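Local coordinates for protein glutamine--tRNA ligase (Saccharomyces cerevisiae, PDB 3TL4) that catalyses the ATP-dependent attachment of glutamine to tRNA(Gln), this fragment being its N-terminal appended tRNA-binding domain, at residues 124-127 and 128-132; 173-177 and 178-182. All blocks are in the same frame, centred on the assembly; numbering follows the deposited sequence.

Interactions 1 and 2 are both local, one on helix 119-132 and the other at the C-terminal end of helix 166-178, and these two helices pack against each other in the helical lobe at the C-terminal end of this appended domain. Their centres lie about 15 Å apart, yet their side chains meet directly. I130 CD1 rests 3.6 Å from E173 CB, while I130 CG2 lies 3.6 Å from L177 CD2. M127 CG also comes within 3.4 Å of E173 OE1, and the same glutamate forms a salt bridge with R123, one residue before interaction 1. The fragment lacks the catalytic core, so both contacts belong to the architecture of the tRNA-binding domain.

Interaction 1: residues 124-127 and 128-132; sequences NYVM and QYIQE
I130 N donates to V126 O at 2.9 Å with an N-H...O angle of 167°, closing one turn of helix 119-132. The isoleucine follows its own amide onto that oxygen: CG1 lies beside the backbone N (chi1 -66°), which sets it 3.2 Å from V126 O, and the extended chain then carries CD1 outward to 3.9 Å from V126 CG1. V126 and I130 therefore run side by side in the same direction, one turn apart, as an apolar strip on the buried face.

The same i to i+4 pattern repeats in Q128 N to N124 O, Y129 N to Y125 O and Q131 N to M127 O, each at 2.9 to 3.0 Å, so four successive carbonyls are satisfied as in a regular alpha-helix. Around them the side chains divide by character. N124, M127 (selenomethionine in this crystal), Q128 and Q131 are on exposed positions, whereas V126, Y129 and I130 are buried. In Y129, CG stands opposite the backbone N (chi1 175°), leading the ring away from the turn; its OH is hydrogen-bonded to both D151 and R136. Two helices flank the buried face: V126 packs on V152 of helix 145-153 and on E173 of helix 166-178, I130 faces E173 and L177 of the latter, and Y129 packs on I148 of helix 145-153.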
# COMPACT_ATOMS: atom_id res chain seq x y z
N ASN A 124 9.37 -19.10 -2.19
CA ASN A 124 10.21 -19.59 -1.11
C ASN A 124 9.49 -19.49 0.23
O ASN A 124 9.46 -20.46 0.99
CB ASN A 124 11.54 -18.83 -1.04
CG ASN A 124 12.45 -19.12 -2.24
OD1 ASN A 124 12.32 -20.16 -2.89
ND2 ASN A 124 13.37 -18.20 -2.53
N TYR A 125 8.94 -18.32 0.53
CA TYR A 125 8.26 -18.10 1.81
C TYR A 125 7.04 -19.00 1.99
O TYR A 125 6.84 -19.54 3.07
CB TYR A 125 7.91 -16.62 2.01
CG TYR A 125 9.14 -15.83 2.37
CD1 TYR A 125 9.80 -16.05 3.57
CD2 TYR A 125 9.65 -14.88 1.50
CE1 TYR A 125 10.93 -15.35 3.91
CE2 TYR A 125 10.79 -14.16 1.83
CZ TYR A 125 11.43 -14.40 3.03
OH TYR A 125 12.56 -13.69 3.37
N VAL A 126 6.26 -19.17 0.92
CA VAL A 126 5.13 -20.08 0.92
C VAL A 126 5.57 -21.53 1.16
O VAL A 126 4.96 -22.26 1.96
CB VAL A 126 4.37 -20.00 -0.44
CG1 VAL A 126 3.36 -21.14 -0.56
CG2 VAL A 126 3.70 -18.63 -0.61
N MSE A 127 6.64 -21.95 0.49
CA MSE A 127 7.18 -23.30 0.66
C MSE A 127 7.58 -23.58 2.09
O MSE A 127 7.28 -24.64 2.64
CB MSE A 127 8.40 -23.52 -0.24
CG MSE A 127 8.08 -23.54 -1.71
SE MSE A 127 9.64 -24.01 -2.78
CE MSE A 127 9.88 -25.85 -2.16
N GLN A 128 8.26 -22.61 2.68
CA GLN A 128 8.72 -22.67 4.07
C GLN A 128 7.54 -22.82 5.02
O GLN A 128 7.57 -23.65 5.94
CB GLN A 128 9.46 -21.37 4.38
CG GLN A 128 10.63 -21.49 5.34
CD GLN A 128 11.44 -20.19 5.41
OE1 GLN A 128 12.26 -19.90 4.53
NE2 GLN A 128 11.20 -19.39 6.45
N TYR A 129 6.51 -22.01 4.81
CA TYR A 129 5.30 -22.10 5.61
C TYR A 129 4.67 -23.49 5.52
O TYR A 129 4.31 -24.09 6.54
CB TYR A 129 4.28 -21.03 5.19
CG TYR A 129 2.96 -21.17 5.93
CD1 TYR A 129 2.71 -20.45 7.09
CD2 TYR A 129 1.99 -22.06 5.49
CE1 TYR A 129 1.52 -20.58 7.78
CE2 TYR A 129 0.79 -22.20 6.17
CZ TYR A 129 0.56 -21.46 7.31
OH TYR A 129 -0.62 -21.59 7.99
N ILE A 130 4.54 -23.99 4.29
CA ILE A 130 3.98 -25.32 4.06
C ILE A 130 4.79 -26.42 4.76
O ILE A 130 4.22 -27.33 5.37
CB ILE A 130 3.87 -25.62 2.55
CG1 ILE A 130 2.84 -24.67 1.92
CG2 ILE A 130 3.48 -27.08 2.30
CD1 ILE A 130 2.66 -24.87 0.46
N GLN A 131 6.13 -26.33 4.67
CA GLN A 131 7.02 -27.26 5.38
C GLN A 131 6.76 -27.26 6.89
O GLN A 131 6.71 -28.31 7.55
CB GLN A 131 8.49 -26.92 5.08
CG GLN A 131 9.52 -27.80 5.81
CD GLN A 131 9.53 -29.24 5.31
OE1 GLN A 131 9.16 -29.52 4.17
NE2 GLN A 131 9.96 -30.17 6.17
N GLU A 132 6.60 -26.06 7.43
CA GLU A 132 6.44 -25.83 8.86
C GLU A 132 5.09 -26.32 9.37
O GLU A 132 4.94 -26.68 10.53
CB GLU A 132 6.59 -24.31 9.15
CG GLU A 132 8.03 -23.79 9.01
CD GLU A 132 8.16 -22.27 8.97
OE1 GLU A 132 7.13 -21.57 9.14
OE2 GLU A 132 9.28 -21.76 8.76

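Interaction 2: residues 173-177 and 178-182; sequences EVLKL and LGPKD
V174 and L178 lie alongside each other and point the same way, one turn apart at the end of helix 166-178. The touching branches are V174 CG1 and L178 CD1, only 3.5 Å apart, a tight carbon-carbon contact. L178 reaches this place because its CG is turned beside the backbone N (chi1 -65°), which also lays CG 3.5 Å from V174 O. L177 meets the same leucine at a slant, its CG 4.0 Å from L178 CD2. An alanine here in place of L178 removes the branches that V174 CG1 and L177 CG touch, and would probably open a gap beside Y142 and L138.

On the exposed side L175 folds along the departing chain: CD1 sits 3.5 Å from the carbonyl carbon of G179, with the P180 ring a little farther on. Two backbone bonds finish the helix: L178 N donates to V174 O and G179 N to L175 O, both at 2.8 Å. G179 then leaves the helix at positive phi (79°), a conformation that favours glycine and in which a CB would also crowd P180 CD.

P180, with no N-H, cannot donate the next helical bond. V174 and L178 both pack on Y142, V174 also on V145 and I148, L178 also on L138, and G179 O is hydrogen-bonded to Y142 OH. Between the side chains of the two segments the contact is thus apolar, and the hydrogen bonds that join them run from backbone to backbone.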
# COMPACT_ATOMS: atom_id res chain seq x y z
N GLU A 173 1.76 -24.65 -5.02
CA GLU A 173 2.56 -25.35 -4.02
C GLU A 173 1.76 -26.40 -3.26
O GLU A 173 2.28 -27.45 -2.92
CB GLU A 173 3.18 -24.35 -3.05
CG GLU A 173 4.19 -23.44 -3.75
CD GLU A 173 5.29 -24.23 -4.42
OE1 GLU A 173 5.83 -25.15 -3.77
OE2 GLU A 173 5.61 -23.95 -5.60
N VAL A 174 0.49 -26.12 -3.01
CA VAL A 174 -0.36 -27.04 -2.26
C VAL A 174 -0.60 -28.29 -3.08
O VAL A 174 -0.57 -29.41 -2.56
CB VAL A 174 -1.68 -26.35 -1.84
CG1 VAL A 174 -2.67 -27.36 -1.36
CG2 VAL A 174 -1.40 -25.34 -0.74
N LEU A 175 -0.81 -28.09 -4.38
CA LEU A 175 -0.95 -29.21 -5.33
C LEU A 175 0.22 -30.17 -5.22
O LEU A 175 0.02 -31.39 -5.23
CB LEU A 175 -1.06 -28.68 -6.76
CG LEU A 175 -1.23 -29.67 -7.92
CD1 LEU A 175 -2.43 -30.62 -7.70
CD2 LEU A 175 -1.36 -28.91 -9.25
N LYS A 176 1.45 -29.65 -5.11
CA LYS A 176 2.63 -30.52 -5.05
C LYS A 176 2.58 -31.49 -3.88
O LYS A 176 3.01 -32.64 -3.99
CB LYS A 176 3.91 -29.68 -4.99
CG LYS A 176 4.15 -28.85 -6.22
CD LYS A 176 5.28 -27.83 -6.02
CE LYS A 176 5.38 -26.91 -7.24
NZ LYS A 176 6.33 -25.79 -7.02
N LEU A 177 2.08 -31.02 -2.74
CA LEU A 177 2.01 -31.79 -1.50
C LEU A 177 0.77 -32.68 -1.42
O LEU A 177 0.83 -33.80 -0.90
CB LEU A 177 1.99 -30.82 -0.31
CG LEU A 177 1.74 -31.35 1.11
CD1 LEU A 177 2.83 -32.34 1.54
CD2 LEU A 177 1.64 -30.19 2.10
N LEU A 178 -0.36 -32.17 -1.90
CA LEU A 178 -1.64 -32.83 -1.68
C LEU A 178 -1.99 -33.74 -2.83
O LEU A 178 -2.69 -34.73 -2.66
CB LEU A 178 -2.75 -31.79 -1.49
CG LEU A 178 -2.61 -30.92 -0.22
CD1 LEU A 178 -3.92 -30.24 0.09
CD2 LEU A 178 -2.21 -31.78 0.97
N GLY A 179 -1.47 -33.41 -4.01
CA GLY A 179 -1.89 -34.03 -5.24
C GLY A 179 -3.19 -33.37 -5.64
O GLY A 179 -3.60 -32.42 -4.98
N PRO A 180 -3.84 -33.87 -6.70
CA PRO A 180 -5.07 -33.21 -7.13
C PRO A 180 -6.25 -33.45 -6.18
O PRO A 180 -6.20 -34.40 -5.38
CB PRO A 180 -5.34 -33.82 -8.52
CG PRO A 180 -4.61 -35.10 -8.52
CD PRO A 180 -3.41 -34.93 -7.63
N LYS A 181 -7.26 -32.59 -6.24
CA LYS A 181 -8.47 -32.75 -5.45
C LYS A 181 -9.14 -34.07 -5.79
O LYS A 181 -9.27 -34.41 -6.97
CB LYS A 181 -9.44 -31.60 -5.72
CG LYS A 181 -8.82 -30.24 -5.50
CD LYS A 181 -9.90 -29.19 -5.36
CE LYS A 181 -9.30 -27.81 -5.14
NZ LYS A 181 -10.38 -26.81 -4.92
N ASP A 182 -9.55 -34.80 -4.77
CA ASP A 182 -10.23 -36.07 -4.95
C ASP A 182 -11.40 -36.23 -3.97
O ASP A 182 -11.89 -35.24 -3.42
CB ASP A 182 -9.25 -37.26 -4.91
CG ASP A 182 -8.51 -37.38 -3.59
OD1 ASP A 182 -9.00 -36.86 -2.57
OD2 ASP A 182 -7.45 -38.04 -3.56